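Cryptic loci regulator 2 (Schizosaccharomyces pombe 972h-, PDB 5IKJ) promotes transcriptional silencing of heterochromatin upstream of histone deacetylases and is required for proper nucleosome positioning as part of the SHREC repressor complex. Local coordinates at residues Phe228-Cys231 / Lys232-Tyr236; Leu459-Arg462 / Leu463-Val466. All coordinates share one frame; numbering follows the deposited sequence.

Contact 1: residues Phe228-Cys231 / Lys232-Tyr236; sequences FHEC and KDDTY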
ATOM      1  N   PHE A 228      -1.176   1.759  -0.519  1.00 43.57           N
ATOM      2  CA  PHE A 228      -0.486   1.236  -1.694  1.00 48.69           C
ATOM      3  C   PHE A 228       0.757   0.455  -1.290  1.00 50.42           C
ATOM      4  O   PHE A 228       0.997  -0.656  -1.777  1.00 46.89           O
ATOM      5  CB  PHE A 228      -0.113   2.381  -2.637  1.00 45.26           C
ATOM      6  CG  PHE A 228       0.876   1.991  -3.699  1.00 49.52           C
ATOM      7  CD1 PHE A 228       0.455   1.366  -4.861  1.00 48.38           C
ATOM      8  CD2 PHE A 228       2.228   2.249  -3.536  1.00 52.60           C
ATOM      9  CE1 PHE A 228       1.361   1.003  -5.837  1.00 47.57           C
ATOM     10  CE2 PHE A 228       3.139   1.888  -4.510  1.00 54.22           C
ATOM     11  CZ  PHE A 228       2.706   1.264  -5.663  1.00 51.55           C
ATOM     12  N   HIS A 229       1.560   1.024  -0.389  1.00 49.47           N
ATOM     13  CA  HIS A 229       2.800   0.369   0.011  1.00 45.75           C
ATOM     14  C   HIS A 229       2.543  -0.815   0.934  1.00 43.52           C
ATOM     15  O   HIS A 229       3.320  -1.776   0.933  1.00 49.67           O
ATOM     16  CB  HIS A 229       3.731   1.383   0.668  1.00 46.96           C
ATOM     17  CG  HIS A 229       4.410   2.286  -0.312  1.00 40.77           C
ATOM     18  ND1 HIS A 229       5.372   1.838  -1.191  1.00 51.59           N
ATOM     19  CD2 HIS A 229       4.260   3.608  -0.563  1.00 49.13           C
ATOM     20  CE1 HIS A 229       5.789   2.844  -1.938  1.00 45.85           C
ATOM     21  NE2 HIS A 229       5.131   3.931  -1.576  1.00 44.02           N
ATOM     22  N   GLU A 230       1.470  -0.770   1.725  1.00 43.61           N
ATOM     23  CA  GLU A 230       1.062  -1.961   2.465  1.00 44.22           C
ATOM     24  C   GLU A 230       0.680  -3.081   1.507  1.00 47.72           C
ATOM     25  O   GLU A 230       1.020  -4.249   1.730  1.00 46.91           O
ATOM     26  CB  GLU A 230      -0.105  -1.632   3.396  1.00 36.29           C
ATOM     27  CG  GLU A 230      -0.489  -2.766   4.333  1.00 38.62           C
ATOM     28  CD  GLU A 230      -1.716  -2.448   5.161  1.00 53.70           C
ATOM     29  OE1 GLU A 230      -2.057  -1.250   5.286  1.00 44.48           O
ATOM     30  OE2 GLU A 230      -2.343  -3.394   5.686  1.00 42.41           O
ATOM     31  N   CYS A 231      -0.030  -2.737   0.432  1.00 52.70           N
ATOM     32  CA  CYS A 231      -0.373  -3.715  -0.593  1.00 44.30           C
ATOM     33  C   CYS A 231       0.879  -4.261  -1.264  1.00 38.56           C
ATOM     34  O   CYS A 231       1.068  -5.479  -1.367  1.00 42.82           O
ATOM     35  CB  CYS A 231      -1.293  -3.059  -1.621  1.00 54.97           C
ATOM     36  SG  CYS A 231      -1.883  -4.158  -2.900  1.00 48.03           S
ATOM     37  N   LYS A 232       1.749  -3.365  -1.729  1.00 42.24           N
ATOM     38  CA  LYS A 232       2.973  -3.786  -2.397  1.00 49.24           C
ATOM     39  C   LYS A 232       3.807  -4.691  -1.499  1.00 50.15           C
ATOM     40  O   LYS A 232       4.364  -5.694  -1.959  1.00 55.54           O
ATOM     41  CB  LYS A 232       3.776  -2.556  -2.820  1.00 44.39           C
ATOM     42  CG  LYS A 232       4.884  -2.835  -3.819  1.00 45.63           C
ATOM     43  CD  LYS A 232       5.538  -1.539  -4.276  1.00 48.25           C
ATOM     44  CE  LYS A 232       6.735  -1.787  -5.182  1.00 48.50           C
ATOM     45  NZ  LYS A 232       6.352  -2.384  -6.494  1.00 52.81           N
ATOM     46  N   ASP A 233       3.899  -4.359  -0.209  1.00 52.97           N
ATOM     47  CA  ASP A 233       4.696  -5.175   0.700  1.00 43.78           C
ATOM     48  C   ASP A 233       4.058  -6.539   0.925  1.00 44.25           C
ATOM     49  O   ASP A 233       4.763  -7.551   1.012  1.00 43.96           O
ATOM     50  CB  ASP A 233       4.890  -4.445   2.030  1.00 54.12           C
ATOM     51  CG  ASP A 233       5.737  -3.193   1.892  1.00 48.00           C
ATOM     52  OD1 ASP A 233       6.410  -3.038   0.851  1.00 54.11           O
ATOM     53  OD2 ASP A 233       5.733  -2.367   2.828  1.00 57.08           O
ATOM     54  N   ASP A 234       2.727  -6.592   1.012  1.00 43.42           N
ATOM     55  CA  ASP A 234       2.042  -7.857   1.258  1.00 40.64           C
ATOM     56  C   ASP A 234       2.028  -8.768   0.036  1.00 52.66           C
ATOM     57  O   ASP A 234       1.746  -9.964   0.177  1.00 45.92           O
ATOM     58  CB  ASP A 234       0.605  -7.594   1.715  1.00 46.69           C
ATOM     59  CG  ASP A 234       0.521  -7.188   3.176  1.00 51.04           C
ATOM     60  OD1 ASP A 234       1.581  -6.955   3.796  1.00 43.67           O
ATOM     61  OD2 ASP A 234      -0.607  -7.099   3.704  1.00 47.95           O
ATOM     62  N   THR A 235       2.315  -8.239  -1.156  1.00 47.54           N
ATOM     63  CA  THR A 235       2.274  -9.035  -2.375  1.00 51.71           C
ATOM     64  C   THR A 235       3.561  -9.001  -3.188  1.00 51.21           C
ATOM     65  O   THR A 235       3.713  -9.837  -4.086  1.00 47.27           O
ATOM     66  CB  THR A 235       1.120  -8.573  -3.281  1.00 41.79           C
ATOM     67  OG1 THR A 235       1.370  -7.240  -3.740  1.00 41.33           O
ATOM     68  CG2 THR A 235      -0.206  -8.607  -2.531  1.00 46.08           C
ATOM     69  N   TYR A 236       4.485  -8.081  -2.908  1.00 47.41           N
ATOM     70  CA  TYR A 236       5.690  -7.945  -3.718  1.00 45.48           C
ATOM     71  C   TYR A 236       6.948  -7.860  -2.859  1.00 53.09           C
ATOM     72  O   TYR A 236       7.893  -8.628  -3.064  1.00 56.77           O
ATOM     73  CB  TYR A 236       5.573  -6.711  -4.619  1.00 42.51           C
ATOM     74  CG  TYR A 236       6.845  -6.337  -5.346  1.00 49.40           C
ATOM     75  CD1 TYR A 236       7.198  -6.957  -6.537  1.00 52.75           C
ATOM     76  CD2 TYR A 236       7.684  -5.351  -4.848  1.00 51.71           C
ATOM     77  CE1 TYR A 236       8.357  -6.613  -7.205  1.00 48.93           C
ATOM     78  CE2 TYR A 236       8.845  -5.000  -5.509  1.00 54.50           C
ATOM     79  CZ  TYR A 236       9.176  -5.633  -6.686  1.00 49.81           C
ATOM     80  OH  TYR A 236      10.331  -5.283  -7.344  1.00 58.02           O
TER
HETATM   81  O   HOH W   1      -0.734  -5.694   6.161  1.00 53.53           O

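Contact 2: residues Leu459-Arg462 / Leu463-Val466; sequences LPRR and LQMV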
ATOM      1  N   LEU A 459       6.867 -14.670 -14.039  1.00 82.58           N
ATOM      2  CA  LEU A 459       6.243 -14.816 -12.733  1.00 69.11           C
ATOM      3  C   LEU A 459       6.297 -13.499 -11.965  1.00 63.79           C
ATOM      4  O   LEU A 459       7.186 -12.674 -12.197  1.00 63.43           O
ATOM      5  CB  LEU A 459       6.951 -15.895 -11.918  1.00 70.98           C
ATOM      6  CG  LEU A 459       6.860 -17.336 -12.416  1.00 77.15           C
ATOM      7  CD1 LEU A 459       7.735 -18.234 -11.564  1.00 77.37           C
ATOM      8  CD2 LEU A 459       5.428 -17.826 -12.400  1.00 67.76           C
ATOM      9  N   PRO A 460       5.360 -13.262 -11.051  1.00 61.62           N
ATOM     10  CA  PRO A 460       5.530 -12.155 -10.107  1.00 58.11           C
ATOM     11  C   PRO A 460       6.705 -12.415  -9.178  1.00 56.42           C
ATOM     12  O   PRO A 460       7.108 -13.556  -8.940  1.00 53.68           O
ATOM     13  CB  PRO A 460       4.203 -12.123  -9.338  1.00 54.38           C
ATOM     14  CG  PRO A 460       3.596 -13.468  -9.547  1.00 56.93           C
ATOM     15  CD  PRO A 460       4.050 -13.918 -10.899  1.00 55.34           C
ATOM     16  N   ARG A 461       7.262 -11.322  -8.653  1.00 59.30           N
ATOM     17  CA  ARG A 461       8.452 -11.425  -7.815  1.00 55.14           C
ATOM     18  C   ARG A 461       8.236 -12.401  -6.665  1.00 62.12           C
ATOM     19  O   ARG A 461       9.141 -13.162  -6.305  1.00 66.49           O
ATOM     20  CB  ARG A 461       8.831 -10.045  -7.278  1.00 63.99           C
ATOM     21  CG  ARG A 461      10.239  -9.970  -6.718  1.00 65.00           C
ATOM     22  CD  ARG A 461      10.237  -9.502  -5.277  1.00 59.46           C
ATOM     23  NE  ARG A 461      11.574  -9.539  -4.694  1.00 69.52           N
ATOM     24  CZ  ARG A 461      11.824  -9.496  -3.389  1.00 66.92           C
ATOM     25  NH1 ARG A 461      10.827  -9.425  -2.517  1.00 61.27           N
ATOM     26  NH2 ARG A 461      13.075  -9.533  -2.952  1.00 73.07           N
ATOM     27  N   ARG A 462       7.038 -12.392  -6.079  1.00 57.26           N
ATOM     28  CA  ARG A 462       6.739 -13.289  -4.967  1.00 52.02           C
ATOM     29  C   ARG A 462       6.990 -14.743  -5.350  1.00 57.37           C
ATOM     30  O   ARG A 462       7.629 -15.491  -4.602  1.00 61.29           O
ATOM     31  CB  ARG A 462       5.291 -13.081  -4.521  1.00 51.78           C
ATOM     32  CG  ARG A 462       4.822 -13.972  -3.382  1.00 47.01           C
ATOM     33  CD  ARG A 462       3.369 -13.660  -3.053  1.00 55.77           C
ATOM     34  NE  ARG A 462       2.886 -14.337  -1.855  1.00 48.22           N
ATOM     35  CZ  ARG A 462       1.650 -14.212  -1.379  1.00 52.66           C
ATOM     36  NH1 ARG A 462       0.770 -13.437  -2.002  1.00 50.71           N
ATOM     37  NH2 ARG A 462       1.288 -14.860  -0.282  1.00 49.50           N
ATOM     38  N   LEU A 463       6.494 -15.163  -6.516  1.00 60.43           N
ATOM     39  CA  LEU A 463       6.668 -16.548  -6.940  1.00 59.65           C
ATOM     40  C   LEU A 463       8.083 -16.822  -7.436  1.00 56.69           C
ATOM     41  O   LEU A 463       8.585 -17.940  -7.271  1.00 56.01           O
ATOM     42  CB  LEU A 463       5.649 -16.900  -8.025  1.00 59.70           C
ATOM     43  CG  LEU A 463       4.188 -16.995  -7.576  1.00 54.63           C
ATOM     44  CD1 LEU A 463       3.289 -17.341  -8.754  1.00 61.10           C
ATOM     45  CD2 LEU A 463       4.006 -18.018  -6.460  1.00 58.05           C
ATOM     46  N   GLN A 464       8.738 -15.831  -8.045  1.00 51.95           N
ATOM     47  CA  GLN A 464      10.144 -15.993  -8.401  1.00 63.43           C
ATOM     48  C   GLN A 464      10.978 -16.343  -7.176  1.00 67.48           C
ATOM     49  O   GLN A 464      11.882 -17.183  -7.248  1.00 79.71           O
ATOM     50  CB  GLN A 464      10.679 -14.716  -9.050  1.00 62.60           C
ATOM     51  CG  GLN A 464      10.102 -14.400 -10.421  1.00 61.99           C
ATOM     52  CD  GLN A 464      10.612 -13.078 -10.967  1.00 64.02           C
ATOM     53  OE1 GLN A 464      11.339 -12.353 -10.287  1.00 71.70           O
ATOM     54  NE2 GLN A 464      10.231 -12.757 -12.198  1.00 71.72           N
ATOM     55  N   MET A 465      10.686 -15.706  -6.040  1.00 61.23           N
ATOM     56  CA  MET A 465      11.456 -15.958  -4.828  1.00 62.93           C
ATOM     57  C   MET A 465      11.114 -17.316  -4.229  1.00 65.74           C
ATOM     58  O   MET A 465      12.005 -18.039  -3.768  1.00 67.92           O
ATOM     59  CB  MET A 465      11.207 -14.840  -3.815  1.00 64.81           C
ATOM     60  CG  MET A 465      11.794 -13.495  -4.225  1.00 65.42           C
ATOM     61  SD  MET A 465      13.599 -13.484  -4.276  1.00 74.41           S
ATOM     62  CE  MET A 465      14.006 -13.862  -2.572  1.00 66.28           C
ATOM     63  N   VAL A 466       9.830 -17.684  -4.224  1.00 61.71           N
ATOM     64  CA  VAL A 466       9.444 -19.012  -3.759  1.00 62.95           C
ATOM     65  C   VAL A 466      10.155 -20.084  -4.571  1.00 69.44           C
ATOM     66  O   VAL A 466      10.512 -21.144  -4.042  1.00 72.86           O
ATOM     67  CB  VAL A 466       7.911 -19.181  -3.821  1.00 60.66           C
ATOM     68  CG1 VAL A 466       7.506 -20.620  -3.514  1.00 62.68           C
ATOM     69  CG2 VAL A 466       7.234 -18.228  -2.849  1.00 62.84           C
TER

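Contact 1: residues Phe228-Cys231 / Lys232-Tyr236
Thr235 and Cys231 meet in a local, side-chain-to-backbone contact one turn apart, in the last two turns of helix 214-237, buried, its centre about 5 Å from the centre of the chain. The Thr235 hydroxyl gives its proton to Cys231 O, with OG1 at 3.0 Å from that oxygen and lying above the carbonyl plane. A chi1 of 66° sets OG1 between the backbone N and the carbonyl carbon, the rotamer that turns it back along the helix. The same oxygen receives only a weak bond from Thr235 N, bent to 126° at the hydrogen, where the helix widens into a pi-type turn over 233-236; the i to i+4 ladder resumes with Tyr236 N to Lys232 O. With the hydroxyl gone, as in an alanine here, Cys231 O is likely to keep just the bent amide bond from Thr235, and Asn392 would lose its hydroxyl partner. Upstream the ladder is regular: Lys232 N bonds to Phe228 O at 2.8 Å, Asp233 N to His229 O and Asp234 N to Glu230 O. Lys232 CD comes within 4.2 Å of Phe228 CE2, and Lys232 NZ ends on the backbone of the chain of another protein. On another flank Glu230 OE2 and Asp234 OD2 approach to 4.5 Å, and a water donates to both. Salt bridges from Lys388 to Glu230 and Arg264 to Asp234 probably offset the like charges, and Trp390 NE1 bonds to Asp234 OD2. A threonine hydroxyl bound to the carbonyl four residues earlier is a common helix-internal side-chain-to-backbone motif.

Contact 2: residues Leu459-Arg462 / Leu463-Val466
Leu459 and Pro460 pack against Leu463 and Gln464 at the N-terminal start of helix 461-469, where Pro460 occupies the N-cap position, within the family region assigned to the SH3 clan. Backbone bonds establish the first turn: Gln464 N reaches Pro460 O at 2.9 Å, nearly straight at 167°, and Met465 N to Arg461 O and Val466 N to Arg462 O continue the i to i+4 pattern. Apolar contacts join the cap to that turn. The Pro460 ring and the Leu463 side chain run alongside each other, with Pro460 CG 4.0 Å from Leu463 CD1; Tyr413 touches Pro460, and Phe411 and Leu394 touch Leu463. Leu459 CB meets Gln464 CG at 3.8 Å and also lies 4.2 Å from Leu463 CB. Charged groups lead outward from the helix. Arg462, with a straight chain, forms salt bridges with Asp393 and Glu497, whereas Arg461 bends at chi2 (-123°) and sends NH1 to Tyr236 O in a probable hydrogen bond. The thioether chain of Met465 crosses the Arg461 side chain at a slant, its CG over one guanidinium face, off-centre, near the edge of the group and 4.0 Å from Arg461 NE.

Contacts 1 and 2 are far apart in sequence, contact 1 coming first, but their centres lie about 14 Å apart and they touch directly. The C-terminal end of helix 214-237 meets the start of helix 461-469: the probable hydrogen bond between Tyr236 O and Arg461 NH1 spans 3.1 Å, and Thr235 O packs 3.6 Å from Arg462 CB. Arg243 adds to the join, bonding to Asp234 O in contact 1 and touching Arg462 in contact 2. Both contacts also reach the chain of another protein, through Lys232 and Glu230 in the first and Arg461 N in the second. The zinc ion is bound by other residues, His189, Cys204, Cys206 and Cys209; neither contact supplies a ligand.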